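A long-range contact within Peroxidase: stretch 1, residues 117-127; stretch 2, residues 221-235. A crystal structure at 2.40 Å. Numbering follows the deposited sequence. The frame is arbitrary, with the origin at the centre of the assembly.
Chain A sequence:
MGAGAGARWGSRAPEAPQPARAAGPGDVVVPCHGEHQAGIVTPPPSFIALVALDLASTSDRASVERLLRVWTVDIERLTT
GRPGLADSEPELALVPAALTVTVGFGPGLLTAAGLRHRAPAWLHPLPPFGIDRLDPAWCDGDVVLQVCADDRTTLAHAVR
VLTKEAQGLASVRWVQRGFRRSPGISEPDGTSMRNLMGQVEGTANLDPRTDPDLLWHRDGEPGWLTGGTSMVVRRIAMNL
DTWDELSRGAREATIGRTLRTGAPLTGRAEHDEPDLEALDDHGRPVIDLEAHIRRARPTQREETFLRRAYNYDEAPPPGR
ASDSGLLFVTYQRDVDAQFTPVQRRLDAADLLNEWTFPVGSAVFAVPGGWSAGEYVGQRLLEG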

ATOM      1  N   HIS A 117       3.151  16.502 -34.877  1.00 29.32           N
ATOM      2  CA  HIS A 117       3.296  15.815 -36.189  1.00 29.76           C
ATOM      3  C   HIS A 117       3.915  14.419 -36.011  1.00 28.52           C
ATOM      4  O   HIS A 117       3.830  13.620 -36.966  1.00 27.85           O
ATOM      5  CB  HIS A 117       4.072  16.719 -37.173  1.00 31.22           C
ATOM      6  CG  HIS A 117       5.441  17.089 -36.708  1.00 31.97           C
ATOM      7  ND1 HIS A 117       6.544  16.312 -36.990  1.00 32.67           N
ATOM      8  CD2 HIS A 117       5.892  18.147 -35.983  1.00 32.55           C
ATOM      9  CE1 HIS A 117       7.615  16.863 -36.436  1.00 33.21           C
ATOM     10  NE2 HIS A 117       7.241  17.985 -35.809  1.00 32.54           N
ATOM     11  N   ARG A 118       4.496  14.107 -34.847  1.00 27.44           N
ATOM     12  CA  ARG A 118       5.097  12.766 -34.569  1.00 26.90           C
ATOM     13  C   ARG A 118       4.138  11.901 -33.744  1.00 25.74           C
ATOM     14  O   ARG A 118       4.473  10.734 -33.503  1.00 26.35           O
ATOM     15  CB  ARG A 118       6.454  12.908 -33.875  1.00 27.61           C
ATOM     16  CG  ARG A 118       7.496  13.630 -34.722  1.00 28.89           C
ATOM     17  CD  ARG A 118       8.078  12.772 -35.826  1.00 30.43           C
ATOM     18  NE  ARG A 118       9.405  13.258 -36.202  1.00 32.00           N
ATOM     19  CZ  ARG A 118       9.744  13.772 -37.388  1.00 33.23           C
ATOM     20  NH1 ARG A 118       8.852  13.852 -38.366  1.00 33.71           N
ATOM     21  NH2 ARG A 118      10.983  14.203 -37.588  1.00 33.53           N
ATOM     22  N   ALA A 119       2.978  12.431 -33.353  1.00 24.70           N
ATOM     23  CA  ALA A 119       1.944  11.700 -32.581  1.00 23.48           C
ATOM     24  C   ALA A 119       1.378  10.581 -33.445  1.00 23.45           C
ATOM     25  O   ALA A 119       0.925  10.836 -34.556  1.00 24.29           O
ATOM     26  CB  ALA A 119       0.839  12.637 -32.144  1.00 23.16           C
ATOM     27  N   PRO A 120       1.372   9.310 -32.983  1.00 22.87           N
ATOM     28  CA  PRO A 120       0.582   8.279 -33.661  1.00 22.64           C
ATOM     29  C   PRO A 120      -0.919   8.616 -33.606  1.00 22.48           C
ATOM     30  O   PRO A 120      -1.326   9.343 -32.710  1.00 22.13           O
ATOM     31  CB  PRO A 120       0.898   6.995 -32.886  1.00 22.40           C
ATOM     32  CG  PRO A 120       1.449   7.474 -31.546  1.00 21.73           C
ATOM     33  CD  PRO A 120       2.122   8.798 -31.821  1.00 21.88           C
ATOM     34  N   ALA A 121      -1.691   8.128 -34.576  1.00 22.45           N
ATOM     35  CA  ALA A 121      -3.146   8.366 -34.722  1.00 22.57           C
ATOM     36  C   ALA A 121      -3.895   7.957 -33.441  1.00 22.16           C
ATOM     37  O   ALA A 121      -4.956   8.537 -33.153  1.00 22.21           O
ATOM     38  CB  ALA A 121      -3.678   7.608 -35.915  1.00 23.09           C
ATOM     39  N   TRP A 122      -3.377   6.983 -32.691  1.00 21.61           N
ATOM     40  CA  TRP A 122      -4.058   6.417 -31.497  1.00 21.00           C
ATOM     41  C   TRP A 122      -3.688   7.158 -30.197  1.00 20.50           C
ATOM     42  O   TRP A 122      -4.188   6.764 -29.160  1.00 20.73           O
ATOM     43  CB  TRP A 122      -3.786   4.914 -31.402  1.00 20.73           C
ATOM     44  CG  TRP A 122      -2.355   4.498 -31.507  1.00 20.67           C
ATOM     45  CD1 TRP A 122      -1.756   3.896 -32.575  1.00 21.11           C
ATOM     46  CD2 TRP A 122      -1.336   4.623 -30.494  1.00 20.00           C
ATOM     47  NE1 TRP A 122      -0.438   3.638 -32.302  1.00 20.92           N
ATOM     48  CE2 TRP A 122      -0.155   4.065 -31.032  1.00 20.20           C
ATOM     49  CE3 TRP A 122      -1.299   5.159 -29.204  1.00 19.40           C
ATOM     50  CZ2 TRP A 122       1.039   4.028 -30.319  1.00 19.96           C
ATOM     51  CZ3 TRP A 122      -0.121   5.125 -28.500  1.00 19.23           C
ATOM     52  CH2 TRP A 122       1.034   4.581 -29.055  1.00 19.44           C
ATOM     53  N   LEU A 123      -2.877   8.209 -30.240  1.00 20.31           N
ATOM     54  CA  LEU A 123      -2.454   8.929 -29.003  1.00 20.00           C
ATOM     55  C   LEU A 123      -3.464  10.034 -28.697  1.00 20.14           C
ATOM     56  O   LEU A 123      -3.231  11.186 -29.101  1.00 20.58           O
ATOM     57  CB  LEU A 123      -1.044   9.505 -29.145  1.00 19.87           C
ATOM     58  CG  LEU A 123      -0.503  10.163 -27.884  1.00 19.77           C
ATOM     59  CD1 LEU A 123      -0.565   9.182 -26.726  1.00 19.35           C
ATOM     60  CD2 LEU A 123       0.914  10.669 -28.089  1.00 20.03           C
ATOM     61  N   HIS A 124      -4.554   9.660 -28.021  1.00 19.94           N
ATOM     62  CA  HIS A 124      -5.682  10.545 -27.641  1.00 20.14           C
ATOM     63  C   HIS A 124      -6.488   9.824 -26.567  1.00 19.88           C
ATOM     64  O   HIS A 124      -6.420   8.603 -26.465  1.00 19.88           O
ATOM     65  CB  HIS A 124      -6.537  10.908 -28.881  1.00 20.71           C
ATOM     66  CG  HIS A 124      -7.140   9.726 -29.560  1.00 20.72           C
ATOM     67  ND1 HIS A 124      -8.110   8.956 -28.965  1.00 20.62           N
ATOM     68  CD2 HIS A 124      -6.925   9.166 -30.758  1.00 21.25           C
ATOM     69  CE1 HIS A 124      -8.456   7.956 -29.762  1.00 20.83           C
ATOM     70  NE2 HIS A 124      -7.744   8.059 -30.871  1.00 21.37           N
ATOM     71  N   PRO A 125      -7.267  10.538 -25.721  1.00 20.12           N
ATOM     72  CA  PRO A 125      -8.151   9.856 -24.766  1.00 19.80           C
ATOM     73  C   PRO A 125      -9.054   8.847 -25.483  1.00 20.30           C
ATOM     74  O   PRO A 125      -9.419   9.080 -26.627  1.00 20.81           O
ATOM     75  CB  PRO A 125      -8.981  10.998 -24.169  1.00 19.98           C
ATOM     76  CG  PRO A 125      -8.086  12.236 -24.345  1.00 20.00           C
ATOM     77  CD  PRO A 125      -7.318  12.009 -25.627  1.00 20.08           C
ATOM     78  N   LEU A 126      -9.392   7.739 -24.822  1.00 20.20           N
ATOM     79  CA  LEU A 126     -10.376   6.782 -25.386  1.00 20.52           C
ATOM     80  C   LEU A 126     -11.648   7.557 -25.698  1.00 20.71           C
ATOM     81  O   LEU A 126     -11.920   8.575 -25.069  1.00 20.98           O
ATOM     82  CB  LEU A 126     -10.625   5.656 -24.378  1.00 20.41           C
ATOM     83  CG  LEU A 126      -9.415   4.766 -24.090  1.00 20.10           C
ATOM     84  CD1 LEU A 126      -9.750   3.775 -22.992  1.00 20.07           C
ATOM     85  CD2 LEU A 126      -8.957   4.030 -25.329  1.00 20.54           C
ATOM     86  N   PRO A 127     -12.447   7.136 -26.701  1.00 20.93           N
ATOM     87  CA  PRO A 127     -13.756   7.749 -26.922  1.00 21.06           C
ATOM     88  C   PRO A 127     -14.627   7.501 -25.691  1.00 20.48           C
ATOM     89  O   PRO A 127     -14.362   6.572 -24.943  1.00 20.41           O
ATOM     90  CB  PRO A 127     -14.290   7.066 -28.194  1.00 21.33           C
ATOM     91  CG  PRO A 127     -13.509   5.792 -28.319  1.00 21.40           C
ATOM     92  CD  PRO A 127     -12.170   6.045 -27.650  1.00 21.00           C
ATOM     93  N   GLU A 221       5.210   3.914 -39.365  1.00 41.06           N
ATOM     94  CA  GLU A 221       5.267   5.350 -38.982  1.00 40.69           C
ATOM     95  C   GLU A 221       4.401   5.487 -37.722  1.00 37.43           C
ATOM     96  O   GLU A 221       3.358   4.854 -37.634  1.00 37.34           O
ATOM     97  CB  GLU A 221       4.928   6.129 -40.255  1.00 44.90           C
ATOM     98  CG  GLU A 221       5.056   7.640 -40.192  1.00 46.87           C
ATOM     99  CD  GLU A 221       3.857   8.304 -39.532  1.00 49.24           C
ATOM    100  OE1 GLU A 221       2.702   7.868 -39.798  1.00 50.71           O
ATOM    101  OE2 GLU A 221       4.067   9.252 -38.720  1.00 51.12           O
ATOM    102  N   PRO A 222       4.793   6.253 -36.679  1.00 34.24           N
ATOM    103  CA  PRO A 222       6.050   7.010 -36.651  1.00 32.64           C
ATOM    104  C   PRO A 222       7.262   6.190 -36.181  1.00 30.41           C
ATOM    105  O   PRO A 222       7.110   5.360 -35.317  1.00 29.16           O
ATOM    106  CB  PRO A 222       5.721   8.141 -35.663  1.00 32.42           C
ATOM    107  CG  PRO A 222       4.788   7.488 -34.654  1.00 32.32           C
ATOM    108  CD  PRO A 222       4.004   6.457 -35.455  1.00 32.77           C
ATOM    109  N   GLY A 223       8.434   6.471 -36.765  1.00 30.00           N
ATOM    110  CA  GLY A 223       9.673   5.684 -36.621  1.00 29.36           C
ATOM    111  C   GLY A 223      10.196   5.673 -35.199  1.00 28.26           C
ATOM    112  O   GLY A 223      10.858   4.691 -34.824  1.00 28.17           O
ATOM    113  N   TRP A 224       9.928   6.723 -34.423  1.00 27.59           N
ATOM    114  CA  TRP A 224      10.459   6.874 -33.041  1.00 27.29           C
ATOM    115  C   TRP A 224       9.864   5.824 -32.084  1.00 26.19           C
ATOM    116  O   TRP A 224      10.451   5.630 -31.000  1.00 25.88           O
ATOM    117  CB  TRP A 224      10.221   8.292 -32.513  1.00 27.72           C
ATOM    118  CG  TRP A 224       8.803   8.622 -32.157  1.00 27.36           C
ATOM    119  CD1 TRP A 224       7.890   9.242 -32.957  1.00 28.19           C
ATOM    120  CD2 TRP A 224       8.143   8.404 -30.895  1.00 26.96           C
ATOM    121  NE1 TRP A 224       6.707   9.404 -32.292  1.00 28.07           N
ATOM    122  CE2 TRP A 224       6.834   8.907 -31.019  1.00 27.00           C
ATOM    123  CE3 TRP A 224       8.529   7.848 -29.669  1.00 26.98           C
ATOM    124  CZ2 TRP A 224       5.913   8.872 -29.976  1.00 26.35           C
ATOM    125  CZ3 TRP A 224       7.616   7.805 -28.639  1.00 26.06           C
ATOM    126  CH2 TRP A 224       6.328   8.309 -28.791  1.00 25.98           C
ATOM    127  N   LEU A 225       8.755   5.177 -32.447  1.00 25.03           N
ATOM    128  CA  LEU A 225       8.087   4.170 -31.582  1.00 24.17           C
ATOM    129  C   LEU A 225       8.625   2.752 -31.815  1.00 24.41           C
ATOM    130  O   LEU A 225       8.078   1.835 -31.171  1.00 24.52           O
ATOM    131  CB  LEU A 225       6.579   4.207 -31.837  1.00 23.78           C
ATOM    132  CG  LEU A 225       5.782   5.083 -30.880  1.00 23.23           C
ATOM    133  CD1 LEU A 225       4.343   5.102 -31.328  1.00 23.33           C
ATOM    134  CD2 LEU A 225       5.883   4.584 -29.445  1.00 22.56           C
ATOM    135  N   THR A 226       9.650   2.557 -32.648  1.00 24.13           N
ATOM    136  CA  THR A 226      10.293   1.228 -32.829  1.00 24.68           C
ATOM    137  C   THR A 226      10.717   0.668 -31.470  1.00 24.24           C
ATOM    138  O   THR A 226      11.471   1.370 -30.774  1.00 24.87           O
ATOM    139  CB  THR A 226      11.561   1.278 -33.690  1.00 25.49           C
ATOM    140  OG1 THR A 226      11.270   2.046 -34.857  1.00 25.84           O
ATOM    141  CG2 THR A 226      12.050  -0.107 -34.058  1.00 26.02           C
ATOM    142  N   GLY A 227      10.295  -0.563 -31.146  1.00 24.07           N
ATOM    143  CA  GLY A 227      10.567  -1.227 -29.856  1.00 23.53           C
ATOM    144  C   GLY A 227       9.578  -0.783 -28.775  1.00 22.86           C
ATOM    145  O   GLY A 227       9.668  -1.287 -27.621  1.00 22.47           O
ATOM    146  N   GLY A 228       8.675   0.133 -29.129  1.00 22.39           N
ATOM    147  CA  GLY A 228       7.734   0.774 -28.199  1.00 22.35           C
ATOM    148  C   GLY A 228       6.348   0.165 -28.315  1.00 22.70           C
ATOM    149  O   GLY A 228       6.178  -0.878 -28.985  1.00 23.23           O
ATOM    150  N   THR A 229       5.375   0.802 -27.681  1.00 22.47           N
ATOM    151  CA  THR A 229       4.012   0.254 -27.528  1.00 22.20           C
ATOM    152  C   THR A 229       3.101   1.399 -27.088  1.00 21.79           C
ATOM    153  O   THR A 229       3.572   2.553 -27.024  1.00 21.30           O
ATOM    154  CB  THR A 229       4.026  -0.943 -26.559  1.00 22.50           C
ATOM    155  OG1 THR A 229       2.757  -1.609 -26.583  1.00 23.08           O
ATOM    156  CG2 THR A 229       4.362  -0.539 -25.138  1.00 21.70           C
ATOM    157  N   SER A 230       1.835   1.074 -26.850  1.00 21.62           N
ATOM    158  CA  SER A 230       0.826   1.983 -26.269  1.00 21.54           C
ATOM    159  C   SER A 230       0.415   1.411 -24.919  1.00 20.94           C
ATOM    160  O   SER A 230       0.501   0.184 -24.753  1.00 21.06           O
ATOM    161  CB  SER A 230      -0.349   2.148 -27.182  1.00 21.88           C
ATOM    162  OG  SER A 230      -1.120   0.967 -27.224  1.00 22.26           O
ATOM    163  N   MET A 231       0.036   2.289 -24.005  1.00 20.46           N
ATOM    164  CA  MET A 231      -0.360   1.947 -22.624  1.00 20.32           C
ATOM    165  C   MET A 231      -1.727   2.570 -22.355  1.00 19.74           C
ATOM    166  O   MET A 231      -1.885   3.764 -22.625  1.00 19.54           O
ATOM    167  CB  MET A 231       0.663   2.490 -21.630  1.00 20.58           C
ATOM    168  CG  MET A 231       0.216   2.399 -20.184  1.00 20.50           C
ATOM    169  SD  MET A 231       1.542   3.078 -19.141  1.00 21.32           S
ATOM    170  CE  MET A 231       0.658   3.256 -17.604  1.00 20.90           C
ATOM    171  N   VAL A 232      -2.667   1.755 -21.876  1.00 19.29           N
ATOM    172  CA  VAL A 232      -3.988   2.204 -21.349  1.00 18.56           C
ATOM    173  C   VAL A 232      -3.985   1.961 -19.839  1.00 18.09           C
ATOM    174  O   VAL A 232      -3.593   0.861 -19.429  1.00 18.30           O
ATOM    175  CB  VAL A 232      -5.144   1.455 -22.024  1.00 18.50           C
ATOM    176  CG1 VAL A 232      -6.459   1.674 -21.296  1.00 18.32           C
ATOM    177  CG2 VAL A 232      -5.264   1.829 -23.487  1.00 18.51           C
ATOM    178  N   VAL A 233      -4.416   2.961 -19.069  1.00 17.34           N
ATOM    179  CA  VAL A 233      -4.719   2.841 -17.622  1.00 16.59           C
ATOM    180  C   VAL A 233      -6.186   3.202 -17.416  1.00 16.39           C
ATOM    181  O   VAL A 233      -6.520   4.389 -17.580  1.00 16.28           O
ATOM    182  CB  VAL A 233      -3.807   3.741 -16.775  1.00 16.70           C
ATOM    183  CG1 VAL A 233      -4.092   3.629 -15.293  1.00 16.46           C
ATOM    184  CG2 VAL A 233      -2.350   3.430 -17.042  1.00 16.90           C
ATOM    185  N   ARG A 234      -7.010   2.197 -17.101  1.00 16.15           N
ATOM    186  CA  ARG A 234      -8.383   2.380 -16.579  1.00 16.19           C
ATOM    187  C   ARG A 234      -8.365   2.057 -15.083  1.00 16.00           C
ATOM    188  O   ARG A 234      -7.963   0.929 -14.712  1.00 16.76           O
ATOM    189  CB  ARG A 234      -9.371   1.459 -17.288  1.00 16.36           C
ATOM    190  CG  ARG A 234      -9.393   1.600 -18.797  1.00 16.68           C
ATOM    191  CD  ARG A 234     -10.217   2.771 -19.279  1.00 16.81           C
ATOM    192  NE  ARG A 234     -11.624   2.494 -19.368  1.00 17.09           N
ATOM    193  CZ  ARG A 234     -12.535   3.324 -19.852  1.00 17.07           C
ATOM    194  NH1 ARG A 234     -12.213   4.548 -20.250  1.00 17.19           N
ATOM    195  NH2 ARG A 234     -13.786   2.908 -19.898  1.00 17.14           N
ATOM    196  N   ARG A 235      -8.737   3.026 -14.260  1.00 15.85           N
ATOM    197  CA  ARG A 235      -9.060   2.818 -12.828  1.00 15.84           C
ATOM    198  C   ARG A 235     -10.505   2.333 -12.787  1.00 16.48           C
ATOM    199  O   ARG A 235     -11.402   3.130 -13.147  1.00 17.22           O
ATOM    200  CB  ARG A 235      -8.883   4.123 -12.053  1.00 15.36           C
ATOM    201  CG  ARG A 235      -8.830   3.944 -10.547  1.00 15.17           C
ATOM    202  CD  ARG A 235      -8.698   5.268  -9.835  1.00 14.85           C
ATOM    203  NE  ARG A 235      -8.724   5.157  -8.387  1.00 14.77           N
ATOM    204  CZ  ARG A 235      -7.721   4.743  -7.620  1.00 14.61           C
ATOM    205  NH1 ARG A 235      -6.574   4.344  -8.148  1.00 14.34           N
ATOM    206  NH2 ARG A 235      -7.858   4.719  -6.303  1.00 14.86           N
TER
HETATM  207  O   HOH W   1     -13.588   5.880 -21.914  1.00  9.68           O

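Stretch 1 is largely irregular: the end of a 3-10 segment at His117 and Arg118 gives way to loop, and a type I turn from Pro120 to Leu123 is closed by a hydrogen bond from Leu123 N to Pro120 O (3.1 Å). Stretch 2 approaches it first through a cis peptide bond before Pro222 and a 3-10 segment at residues 223-225. A type II turn from Leu225 to Gly228, closed by Gly228 N to Leu225 O (2.7 Å), then leads into a strand that runs through Arg235. Gly227 has a positive phi of 82°, which favours glycine, and a CB on Gly228 would lie only 2.8 Å from Leu225 O. The backbones come nearest at Arg118 and Pro222, whose CA atoms are 6.2 Å apart; between Leu126 and Val232 the CA separation is 8.8 Å, and side chains fill the gap.

One direct hydrogen bond joins the stretches. Trp224, with chi1 in the p well, directs its indole nitrogen NE1 to Arg118 O at 2.9 Å, and the N-H...O angle of 173° makes the bond nearly linear. The carbonyl oxygen lies at the ring edge, near its plane, so the indole satisfies its polar group while the rest of the buried side chain remains available for packing.

Around this bond the contact is apolar. Pro120 is buried among three residues of stretch 2: its CB lies 4.1 Å from Pro222 CD, its CD 4.2 Å from Trp224 CZ2, and its CG 3.7 Å from Leu225 CD1. The compact proline ring suits this site, supplying carbon for packing without an N-H that would need a partner.

Trp122, also in the p rotamer, points toward stretch 2 and spans the distance from the 3-10 segment to the strand. Its CZ2 packs 3.6 Å from Leu225 CD1, while Ser230 CB lies over one face of the six-membered ring, 3.6 Å from its centroid and 26° off the normal, in a CH-pi contact. Ser230 places its CB against the ring, and its hydroxyl is hydrogen-bonded elsewhere in the structure.

Farther along, Leu126 points toward the strand, and its CD1 meets Val232 CG1 at 4.3 Å and Arg234 NH1 at 3.8 Å. A water extends the contact, accepting a hydrogen bond from Arg234 NH1 (2.5 Å) and donating one to Pro127 O (3.2 Å). In all, 469 Å² is buried, summed over both sides.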